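Side-chain contacts in odorant-binding protein (Phormia regina, PDB 5DIC), which probably binds long-chain fatty acids such as palmitate as an odorant-binding protein of the blowfly's oral disk: residues 21-26 with 49-54; 31-36 with 43-48; 90-95 with 102-107. One frame throughout, in Å; residues are numbered along the deposited sequence.

Interaction 1 (21-26 with 49-54). With PLM (palmitic acid), chain B.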
loop_
_atom_site.group_PDB
_atom_site.type_symbol
_atom_site.label_atom_id
_atom_site.label_comp_id
_atom_site.label_asym_id
_atom_site.label_seq_id
_atom_site.Cartn_x
_atom_site.Cartn_y
_atom_site.Cartn_z
ATOM N N LYS A 21 -13.858 -7.282 -1.384
ATOM C CA LYS A 21 -15.247 -7.017 -1.752
ATOM C C LYS A 21 -15.374 -5.765 -2.639
ATOM O O LYS A 21 -15.955 -5.811 -3.720
ATOM C CB LYS A 21 -16.094 -6.858 -0.497
ATOM C CG LYS A 21 -17.563 -6.632 -0.793
ATOM C CD LYS A 21 -18.415 -6.565 0.475
ATOM C CE LYS A 21 -19.879 -6.340 0.137
ATOM N NZ LYS A 21 -20.738 -6.320 1.352
ATOM N N GLN A 22 -14.789 -4.655 -2.197
ATOM C CA GLN A 22 -14.989 -3.376 -2.874
ATOM C C GLN A 22 -14.430 -3.381 -4.285
ATOM O O GLN A 22 -15.038 -2.833 -5.218
ATOM C CB GLN A 22 -14.330 -2.244 -2.089
ATOM C CG GLN A 22 -14.564 -0.871 -2.673
ATOM C CD GLN A 22 -14.016 0.207 -1.793
ATOM O OE1 GLN A 22 -14.547 0.484 -0.737
ATOM N NE2 GLN A 22 -12.891 0.783 -2.197
ATOM N N GLU A 23 -13.273 -4.031 -4.462
ATOM C CA GLU A 23 -12.600 -4.059 -5.763
ATOM C C GLU A 23 -12.891 -5.334 -6.563
ATOM O O GLU A 23 -12.282 -5.572 -7.596
ATOM C CB GLU A 23 -11.114 -3.808 -5.612
ATOM C CG GLU A 23 -10.789 -2.570 -4.780
ATOM C CD GLU A 23 -11.266 -1.241 -5.324
ATOM O OE1 GLU A 23 -11.284 -1.053 -6.557
ATOM O OE2 GLU A 23 -11.528 -0.348 -4.488
ATOM N N LYS A 24 -13.850 -6.132 -6.092
ATOM C CA LYS A 24 -14.358 -7.264 -6.873
ATOM C C LYS A 24 -13.241 -8.218 -7.263
ATOM O O LYS A 24 -13.173 -8.711 -8.379
ATOM C CB LYS A 24 -15.182 -6.797 -8.061
ATOM C CG LYS A 24 -16.382 -5.997 -7.617
ATOM C CD LYS A 24 -17.170 -5.454 -8.785
ATOM C CE LYS A 24 -18.453 -4.833 -8.277
ATOM N NZ LYS A 24 -18.219 -3.626 -7.454
ATOM N N VAL A 25 -12.374 -8.499 -6.304
ATOM C CA VAL A 25 -11.209 -9.344 -6.522
ATOM C C VAL A 25 -11.669 -10.804 -6.613
ATOM O O VAL A 25 -12.494 -11.227 -5.808
ATOM C CB VAL A 25 -10.216 -9.113 -5.365
ATOM C CG1 VAL A 25 -8.992 -9.985 -5.463
ATOM C CG2 VAL A 25 -9.839 -7.628 -5.220
ATOM N N SER A 26 -11.148 -11.560 -7.585
ATOM C CA SER A 26 -11.541 -12.954 -7.711
ATOM C C SER A 26 -10.965 -13.789 -6.577
ATOM O O SER A 26 -10.024 -13.388 -5.903
ATOM C CB SER A 26 -11.051 -13.534 -9.034
ATOM O OG SER A 26 -9.659 -13.812 -9.002
ATOM N N GLY A 49 -4.769 -3.195 -4.003
ATOM C CA GLY A 49 -3.703 -2.531 -3.265
ATOM C C GLY A 49 -4.033 -1.074 -3.044
ATOM O O GLY A 49 -3.814 -0.549 -1.968
ATOM N N THR A 50 -4.547 -0.413 -4.090
ATOM C CA THR A 50 -4.976 0.972 -3.952
ATOM C C THR A 50 -6.011 1.136 -2.865
ATOM O O THR A 50 -5.904 2.011 -1.999
ATOM C CB THR A 50 -5.456 1.478 -5.322
ATOM O OG1 THR A 50 -4.386 1.408 -6.272
ATOM C CG2 THR A 50 -5.907 2.882 -5.285
ATOM N N CYS A 51 -7.022 0.274 -2.911
ATOM C CA CYS A 51 -8.032 0.252 -1.869
ATOM C C CYS A 51 -7.424 0.084 -0.481
ATOM O O CYS A 51 -7.817 0.760 0.463
ATOM C CB CYS A 51 -9.041 -0.862 -2.150
ATOM S SG CYS A 51 -10.312 -1.122 -0.927
ATOM N N PHE A 52 -6.464 -0.838 -0.356
ATOM C CA PHE A 52 -5.890 -1.109 0.943
ATOM C C PHE A 52 -5.260 0.164 1.488
ATOM O O PHE A 52 -5.447 0.509 2.658
ATOM C CB PHE A 52 -4.911 -2.266 0.831
ATOM C CG PHE A 52 -4.337 -2.678 2.147
ATOM C CD1 PHE A 52 -5.006 -3.593 2.946
ATOM C CD2 PHE A 52 -3.158 -2.142 2.602
ATOM C CE1 PHE A 52 -4.502 -3.957 4.173
ATOM C CE2 PHE A 52 -2.645 -2.494 3.847
ATOM C CZ PHE A 52 -3.340 -3.397 4.615
ATOM N N PHE A 53 -4.454 0.822 0.668
ATOM C CA PHE A 53 -3.814 2.055 1.105
ATOM C C PHE A 53 -4.764 3.184 1.386
ATOM O O PHE A 53 -4.495 4.013 2.264
ATOM C CB PHE A 53 -2.677 2.412 0.129
ATOM C CG PHE A 53 -1.542 1.407 0.213
ATOM C CD1 PHE A 53 -0.852 1.214 1.402
ATOM C CD2 PHE A 53 -1.223 0.620 -0.867
ATOM C CE1 PHE A 53 0.126 0.246 1.501
ATOM C CE2 PHE A 53 -0.237 -0.344 -0.799
ATOM C CZ PHE A 53 0.432 -0.536 0.400
ATOM N N GLU A 54 -5.890 3.191 0.692
ATOM C CA GLU A 54 -6.973 4.111 1.038
ATOM C C GLU A 54 -7.578 3.782 2.413
ATOM O O GLU A 54 -7.765 4.665 3.255
ATOM C CB GLU A 54 -8.056 4.104 -0.041
ATOM C CG GLU A 54 -7.625 4.696 -1.364
ATOM C CD GLU A 54 -8.572 4.433 -2.519
ATOM O OE1 GLU A 54 -9.479 3.573 -2.392
ATOM O OE2 GLU A 54 -8.394 5.081 -3.583
HETATM C C1 PLM B . -3.407 -0.574 9.506
HETATM O O1 PLM B . -2.685 0.456 9.577
HETATM O O2 PLM B . -4.646 -0.506 9.417
HETATM C C2 PLM B . -2.822 -1.963 9.462
HETATM C C3 PLM B . -1.307 -1.969 9.320
HETATM C C4 PLM B . -0.876 -1.563 7.926
HETATM C C5 PLM B . 0.584 -1.938 7.741
HETATM C C6 PLM B . 1.165 -1.277 6.512
HETATM C C7 PLM B . 1.445 0.184 6.783
HETATM C C8 PLM B . 2.220 0.683 5.591
HETATM C C9 PLM B . 1.993 2.173 5.500
HETATM C CA PLM B . 2.947 2.901 4.566
HETATM C CB PLM B . 2.325 3.470 3.308
HETATM C CC PLM B . 3.362 3.709 2.215
HETATM C CD PLM B . 2.890 3.155 0.872
HETATM C CE PLM B . 1.658 3.882 0.302
HETATM C CF PLM B . 1.315 3.372 -1.109
HETATM C CG PLM B . 0.155 4.083 -1.791
HETATM O O HOH W 1 -11.526 2.874 -0.666
#

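Interaction 2 (31-36 with 43-48)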
loop_
_atom_site.group_PDB
_atom_site.type_symbol
_atom_site.label_atom_id
_atom_site.label_comp_id
_atom_site.label_asym_id
_atom_site.label_seq_id
_atom_site.Cartn_x
_atom_site.Cartn_y
_atom_site.Cartn_z
ATOM N N THR A 31 -6.327 -15.033 -3.116
ATOM C CA THR A 31 -5.363 -15.965 -2.537
ATOM C C THR A 31 -3.917 -15.597 -2.915
ATOM O O THR A 31 -3.018 -15.701 -2.078
ATOM C CB THR A 31 -5.742 -17.423 -2.812
ATOM O OG1 THR A 31 -4.969 -18.233 -1.934
ATOM C CG2 THR A 31 -5.459 -17.871 -4.148
ATOM N N LYS A 32 -3.703 -15.123 -4.138
ATOM C CA LYS A 32 -2.390 -14.577 -4.451
ATOM C C LYS A 32 -2.037 -13.463 -3.501
ATOM O O LYS A 32 -0.919 -13.402 -2.970
ATOM C CB LYS A 32 -2.294 -14.102 -5.901
ATOM C CG LYS A 32 -2.235 -15.253 -6.894
ATOM C CD LYS A 32 -1.862 -14.797 -8.281
ATOM C CE LYS A 32 -2.990 -14.161 -9.048
ATOM N NZ LYS A 32 -2.697 -14.258 -10.511
ATOM N N LEU A 33 -2.959 -12.524 -3.327
ATOM C CA LEU A 33 -2.683 -11.376 -2.453
ATOM C C LEU A 33 -2.382 -11.795 -1.013
ATOM O O LEU A 33 -1.434 -11.297 -0.406
ATOM C CB LEU A 33 -3.843 -10.378 -2.514
ATOM C CG LEU A 33 -4.025 -9.652 -3.843
ATOM C CD1 LEU A 33 -5.451 -9.126 -3.985
ATOM C CD2 LEU A 33 -2.977 -8.564 -3.981
ATOM N N ARG A 34 -3.162 -12.731 -0.487
ATOM C CA ARG A 34 -2.933 -13.202 0.880
ATOM C C ARG A 34 -1.575 -13.852 1.063
ATOM O O ARG A 34 -1.032 -13.810 2.148
ATOM C CB ARG A 34 -4.050 -14.181 1.243
ATOM C CG ARG A 34 -4.177 -14.598 2.704
ATOM C CD ARG A 34 -4.844 -15.960 2.865
ATOM N NE ARG A 34 -5.594 -16.369 1.687
ATOM C CZ ARG A 34 -6.179 -17.552 1.552
ATOM N NH1 ARG A 34 -6.099 -18.468 2.516
ATOM N NH2 ARG A 34 -6.856 -17.832 0.465
ATOM N N ASN A 35 -1.050 -14.432 -0.008
ATOM C CA ASN A 35 0.262 -15.065 0.001
ATOM C C ASN A 35 1.394 -14.170 -0.460
ATOM O O ASN A 35 2.505 -14.637 -0.671
ATOM C CB ASN A 35 0.206 -16.362 -0.809
ATOM C CG ASN A 35 -0.533 -17.443 -0.062
ATOM O OD1 ASN A 35 0.037 -18.052 0.842
ATOM N ND2 ASN A 35 -1.793 -17.648 -0.372
ATOM N N LYS A 36 1.107 -12.886 -0.631
ATOM C CA LYS A 36 2.112 -11.898 -1.041
ATOM C C LYS A 36 2.705 -12.229 -2.398
ATOM O O LYS A 36 3.862 -11.928 -2.671
ATOM C CB LYS A 36 3.184 -11.710 0.050
ATOM C CG LYS A 36 2.610 -11.235 1.373
ATOM C CD LYS A 36 3.691 -11.102 2.429
ATOM C CE LYS A 36 3.169 -10.379 3.658
ATOM N NZ LYS A 36 4.216 -10.290 4.710
ATOM N N PRO A 43 -5.079 -6.295 -13.041
ATOM C CA PRO A 43 -5.723 -5.004 -12.769
ATOM C C PRO A 43 -6.483 -4.985 -11.432
ATOM O O PRO A 43 -6.410 -4.005 -10.710
ATOM C CB PRO A 43 -6.638 -4.796 -13.985
ATOM C CG PRO A 43 -5.883 -5.491 -15.078
ATOM C CD PRO A 43 -5.311 -6.727 -14.435
ATOM N N ALA A 44 -7.190 -6.062 -11.092
ATOM C CA ALA A 44 -7.949 -6.081 -9.858
ATOM C C ALA A 44 -7.020 -6.158 -8.650
ATOM O O ALA A 44 -7.352 -5.635 -7.590
ATOM C CB ALA A 44 -8.962 -7.218 -9.835
ATOM N N MET A 45 -5.856 -6.805 -8.792
ATOM C CA MET A 45 -4.883 -6.765 -7.717
ATOM C C MET A 45 -4.329 -5.350 -7.477
ATOM O O MET A 45 -4.117 -4.960 -6.326
ATOM C CB MET A 45 -3.753 -7.762 -7.987
ATOM C CG MET A 45 -4.222 -9.210 -7.946
ATOM S SD MET A 45 -3.031 -10.384 -8.600
ATOM C CE MET A 45 -1.771 -10.260 -7.343
ATOM N N LYS A 46 -4.106 -4.600 -8.558
ATOM C CA LYS A 46 -3.712 -3.203 -8.396
ATOM C C LYS A 46 -4.801 -2.398 -7.708
ATOM O O LYS A 46 -4.517 -1.559 -6.846
ATOM C CB LYS A 46 -3.392 -2.577 -9.760
ATOM C CG LYS A 46 -2.179 -3.183 -10.453
ATOM C CD LYS A 46 -1.910 -2.405 -11.756
ATOM C CE LYS A 46 -0.756 -2.906 -12.572
ATOM N NZ LYS A 46 -0.694 -2.052 -13.803
ATOM N N CYS A 47 -6.051 -2.642 -8.078
ATOM C CA CYS A 47 -7.122 -1.947 -7.391
ATOM C C CYS A 47 -7.240 -2.351 -5.930
ATOM O O CYS A 47 -7.460 -1.504 -5.075
ATOM C CB CYS A 47 -8.448 -2.182 -8.069
ATOM S SG CYS A 47 -8.642 -1.372 -9.678
ATOM N N PHE A 48 -7.067 -3.650 -5.645
ATOM C CA PHE A 48 -7.014 -4.086 -4.256
ATOM C C PHE A 48 -5.971 -3.301 -3.462
ATOM O O PHE A 48 -6.250 -2.830 -2.364
ATOM C CB PHE A 48 -6.679 -5.586 -4.172
ATOM C CG PHE A 48 -6.417 -6.018 -2.754
ATOM C CD1 PHE A 48 -5.148 -5.946 -2.246
ATOM C CD2 PHE A 48 -7.440 -6.410 -1.915
ATOM C CE1 PHE A 48 -4.893 -6.220 -0.914
ATOM C CE2 PHE A 48 -7.208 -6.704 -0.599
ATOM C CZ PHE A 48 -5.939 -6.605 -0.089
#

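Interaction 3 (90-95 with 102-107). With PLM (palmitic acid), chain B.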
loop_
_atom_site.group_PDB
_atom_site.type_symbol
_atom_site.label_atom_id
_atom_site.label_comp_id
_atom_site.label_asym_id
_atom_site.label_seq_id
_atom_site.Cartn_x
_atom_site.Cartn_y
_atom_site.Cartn_z
ATOM N N LYS A 90 5.744 10.568 -3.680
ATOM C CA LYS A 90 4.376 10.962 -3.435
ATOM C C LYS A 90 3.703 11.577 -4.650
ATOM O O LYS A 90 2.472 11.647 -4.673
ATOM C CB LYS A 90 4.290 11.915 -2.264
ATOM C CG LYS A 90 4.798 13.293 -2.582
ATOM C CD LYS A 90 4.858 14.127 -1.335
ATOM C CE LYS A 90 5.237 15.545 -1.707
ATOM N NZ LYS A 90 5.191 16.385 -0.486
ATOM N N ASN A 91 4.497 12.015 -5.648
ATOM C CA ASN A 91 3.934 12.663 -6.838
ATOM C C ASN A 91 3.765 11.772 -8.044
ATOM O O ASN A 91 3.395 12.239 -9.112
ATOM C CB ASN A 91 4.789 13.860 -7.249
ATOM C CG ASN A 91 4.834 14.927 -6.177
ATOM O OD1 ASN A 91 3.794 15.323 -5.654
ATOM N ND2 ASN A 91 6.038 15.398 -5.838
ATOM N N ILE A 92 3.993 10.490 -7.880
ATOM C CA ILE A 92 3.868 9.566 -8.967
ATOM C C ILE A 92 2.423 9.403 -9.420
ATOM O O ILE A 92 1.519 9.228 -8.612
ATOM C CB ILE A 92 4.447 8.217 -8.556
ATOM C CG1 ILE A 92 5.971 8.379 -8.584
ATOM C CG2 ILE A 92 4.008 7.111 -9.501
ATOM C CD1 ILE A 92 6.712 7.237 -7.963
ATOM N N LYS A 93 2.236 9.465 -10.740
ATOM C CA LYS A 93 0.952 9.188 -11.309
ATOM C C LYS A 93 1.023 8.113 -12.373
ATOM O O LYS A 93 1.973 8.043 -13.137
ATOM C CB LYS A 93 0.230 10.501 -11.674
ATOM C CG LYS A 93 -0.175 11.287 -10.399
ATOM C CD LYS A 93 -0.760 10.368 -9.302
ATOM C CE LYS A 93 -0.751 10.830 -7.836
ATOM N NZ LYS A 93 0.544 10.987 -7.027
ATOM N N GLY A 94 0.005 7.264 -12.373
ATOM C CA GLY A 94 -0.128 6.167 -13.328
ATOM C C GLY A 94 -1.273 6.410 -14.281
ATOM O O GLY A 94 -1.751 7.536 -14.420
ATOM N N ALA A 95 -1.767 5.330 -14.874
ATOM C CA ALA A 95 -2.724 5.412 -15.994
ATOM C C ALA A 95 -4.171 5.673 -15.547
ATOM O O ALA A 95 -4.992 6.130 -16.328
ATOM C CB ALA A 95 -2.652 4.135 -16.814
ATOM N N PHE A 102 -0.703 1.496 -7.451
ATOM C CA PHE A 102 0.339 0.499 -7.648
ATOM C C PHE A 102 1.719 1.135 -7.849
ATOM O O PHE A 102 2.694 0.698 -7.215
ATOM C CB PHE A 102 -0.024 -0.350 -8.863
ATOM C CG PHE A 102 1.043 -1.324 -9.256
ATOM C CD1 PHE A 102 1.463 -2.294 -8.367
ATOM C CD2 PHE A 102 1.628 -1.255 -10.500
ATOM C CE1 PHE A 102 2.442 -3.196 -8.710
ATOM C CE2 PHE A 102 2.610 -2.147 -10.852
ATOM C CZ PHE A 102 3.016 -3.130 -9.956
ATOM N N LYS A 103 1.807 2.164 -8.690
ATOM C CA LYS A 103 3.096 2.790 -8.959
ATOM C C LYS A 103 3.658 3.498 -7.732
ATOM O O LYS A 103 4.874 3.483 -7.519
ATOM C CB LYS A 103 2.997 3.723 -10.159
ATOM C CG LYS A 103 2.925 2.963 -11.476
ATOM C CD LYS A 103 2.888 3.912 -12.657
ATOM C CE LYS A 103 3.244 3.232 -13.978
ATOM N NZ LYS A 103 4.084 4.108 -14.872
ATOM N N ILE A 104 2.799 4.128 -6.938
ATOM C CA ILE A 104 3.288 4.738 -5.691
ATOM C C ILE A 104 3.831 3.664 -4.749
ATOM O O ILE A 104 4.921 3.801 -4.184
ATOM C CB ILE A 104 2.189 5.569 -5.023
ATOM C CG1 ILE A 104 1.781 6.751 -5.898
ATOM C CG2 ILE A 104 2.660 6.079 -3.666
ATOM C CD1 ILE A 104 0.512 7.436 -5.467
ATOM N N PHE A 105 3.074 2.591 -4.600
ATOM C CA PHE A 105 3.531 1.463 -3.780
ATOM C C PHE A 105 4.887 0.931 -4.252
ATOM O O PHE A 105 5.785 0.677 -3.451
ATOM C CB PHE A 105 2.463 0.365 -3.801
ATOM C CG PHE A 105 2.924 -0.964 -3.286
ATOM C CD1 PHE A 105 3.087 -1.186 -1.923
ATOM C CD2 PHE A 105 3.180 -2.019 -4.167
ATOM C CE1 PHE A 105 3.507 -2.422 -1.452
ATOM C CE2 PHE A 105 3.575 -3.258 -3.700
ATOM C CZ PHE A 105 3.750 -3.451 -2.344
ATOM N N GLU A 106 5.037 0.753 -5.564
ATOM C CA GLU A 106 6.306 0.253 -6.094
ATOM C C GLU A 106 7.470 1.177 -5.781
ATOM O O GLU A 106 8.570 0.719 -5.461
ATOM C CB GLU A 106 6.233 0.036 -7.619
ATOM C CG GLU A 106 5.335 -1.124 -8.098
ATOM C CD GLU A 106 6.072 -2.172 -8.937
ATOM O OE1 GLU A 106 6.727 -3.049 -8.332
ATOM O OE2 GLU A 106 5.978 -2.159 -10.192
ATOM N N CYS A 107 7.198 2.475 -5.803
ATOM C CA CYS A 107 8.220 3.456 -5.472
ATOM C C CYS A 107 8.623 3.333 -3.996
ATOM O O CYS A 107 9.818 3.351 -3.679
ATOM C CB CYS A 107 7.758 4.854 -5.812
ATOM S SG CYS A 107 8.958 6.179 -5.511
HETATM C C1 PLM B . -3.407 -0.574 9.506
HETATM O O1 PLM B . -2.685 0.456 9.577
HETATM O O2 PLM B . -4.646 -0.506 9.417
HETATM C C2 PLM B . -2.822 -1.963 9.462
HETATM C C3 PLM B . -1.307 -1.969 9.320
HETATM C C4 PLM B . -0.876 -1.563 7.926
HETATM C C5 PLM B . 0.584 -1.938 7.741
HETATM C C6 PLM B . 1.165 -1.277 6.512
HETATM C C7 PLM B . 1.445 0.184 6.783
HETATM C C8 PLM B . 2.220 0.683 5.591
HETATM C C9 PLM B . 1.993 2.173 5.500
HETATM C CA PLM B . 2.947 2.901 4.566
HETATM C CB PLM B . 2.325 3.470 3.308
HETATM C CC PLM B . 3.362 3.709 2.215
HETATM C CD PLM B . 2.890 3.155 0.872
HETATM C CE PLM B . 1.658 3.882 0.302
HETATM C CF PLM B . 1.315 3.372 -1.109
HETATM C CG PLM B . 0.155 4.083 -1.791
HETATM O O HOH W 2 3.047 6.662 -15.264
#

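Interaction 1 (21-26 with 49-54)
Cys51 meets the end of helix 6-22 with both of its side-chain atoms. CB rests against Glu23, 3.5 Å from OE2 and close to CG as well, while SG lies 3.4 Å from NE2 of Gln22. This is the tight part of the contact, and the disulfide from Cys51 to Cys19 holds helix 43-55 beside it. The two polar chains arrive differently. Gln22 runs out extended, CG anti to the backbone N (chi1 -176°), whereas Glu23 is bent at chi2 (-62°), and the two ends come together over the cysteine. There NE2 of Gln22 donates to OE2 of Glu23 at 2.9 Å with an N-H...O angle of 165°. The acceptor lies close to the amide plane, so the bond fixes the turn of the amide, whose OE1 goes to Lys55.

The outer side is looser and wet. Gln22 and Glu54 do not join directly; a water accepts a hydrogen bond from Gln22 NE2 at 2.9 Å and donates one to Glu54 OE1 at 2.8 Å. Arg97 forms salt bridges to both Glu23 OE2 and Glu54 OE1, which probably offsets the repulsion between these two oxygens, 4.9 Å apart. On another side of helix 43-55, Phe53 lays its ring face against the palmitate, CG to CF 3.7 Å. Lys24, with positive phi, closes helix 6-22 in a Schellman motif. A disulfide joining two helices, one of which also lines the lipid pocket, is typical of the PBP/GOBP fold.

Interaction 2 (31-36 with 43-48)
Lys32 and Leu33, in the last turn of helix 27-34, pack on Met45 and Phe48 in the first turns of helix 43-55. These are two consecutive helices joined by a loop, part of the all-helical PBP/GOBP fold, and the contact is mostly buried and apolar. Along the first segment, Thr31 offers its carbonyl oxygen to Asn35 twice, from opposite faces of the carbonyl plane: the backbone N on one, and ND2 at 2.9 Å on the other. Lys32 comes next, its chain bent at chi3 and crossing Met45 at about a right angle, with CE 3.8 Å from SD. Its ammonium group reaches back to Glu28 in a long, weak ion pair.

Leu33 gives the largest share of the contact, and its two methyls divide the work. CD1 sits over the face of the Phe48 ring in a CH-pi contact, 3.9 Å from the centroid and 28° off the normal, and comes within 3.5 Å of CG at the root of the ring. CD2 touches the CE methyl of Met45 at 4.0 Å, a meeting made possible by the turn at chi3 of Met45 (68°), which folds CE over toward helix 27-34. Replacing Leu33 with an alanine would probably bare the Phe48 face and take away the CD2 methyl that Met45 CE leans on. Behind, Phe16 and Val25 also touch both Leu33 and Phe48, so the leucine is wedged between helix 6-22 and helix 43-55.

Asn35 leaves the helix, and Lys36, with positive phi, ends it in a Schellman motif while also touching a palmitate. The N of Lys36 donates to Leu33 O at 3.0 Å.

Interaction 3 (90-95 with 102-107)
The torsions of Ile92 set its two branches against helix 97-113: CG1 lies anti to the carbonyl carbon (chi1 -75°) and carries CD1 onward in an extended chain (chi2 169°), while CG2 is anti to the backbone N. CD1 presses on Cys107, only 3.4 Å from CB, closer than two such carbons normally pack, and it touches SG as well. CG2 meets the root of Lys103 at 3.6 Å from CB, the two chains crossing at about a right angle. Between them, CB of Ile92 lies 4.0 Å from CG1 of Ile104. That isoleucine works in two directions, for its CG2 reaches the palmitate tail 3.7 Å from CG, the last carbon of the ligand.

Two lysines frame the apolar patch. Lys93 starts out away from the helix, but bends at chi2 and chi4 bring NZ back to donate to Ile92 O at 2.6 Å, from above the carbonyl plane. The same nitrogen lies 3.9 Å from CD1 of Ile104. Lys103 stretches past Gly94, CD against its CA, and its NZ donates a hydrogen bond to a water at 2.8 Å, which in turn donates to Lys93 O at 2.8 Å.

Cys107 is joined by a disulfide to Cys89, just before the loop, so a covalent link and the Ile92 side chain hold the loop to the same helix turn. Greasy contact at the centre and polar groups at the margin imply that the loop adheres by apolar packing, with the ammonium of Lys93 held by a carbonyl and that of Lys103 by a water.

How the interactions relate
Interactions 1 and 2 share helix 43-55 and sit side by side, their centres 8 Å apart, interaction 2 nested inside the loop that interaction 1 closes. Glu23 OE1 comes within 3.4 Å of Cys47 CB, and Val25 of interaction 1 packs on Leu33 and Phe48 of interaction 2. Interaction 3 lies farther off, about 16 Å and 17 Å from them centre to centre, and meets them through helix 97-113: Phe53 CZ touches Phe105 CD1 at 3.6 Å, and Lys46 CE touches Phe102 CD2 at 3.6 Å. Interactions 1 and 3 share one palmitate, whose tail end lies between Phe53 and Ile104. Each contact includes a cysteine of a different disulfide, so together they span all three bonds.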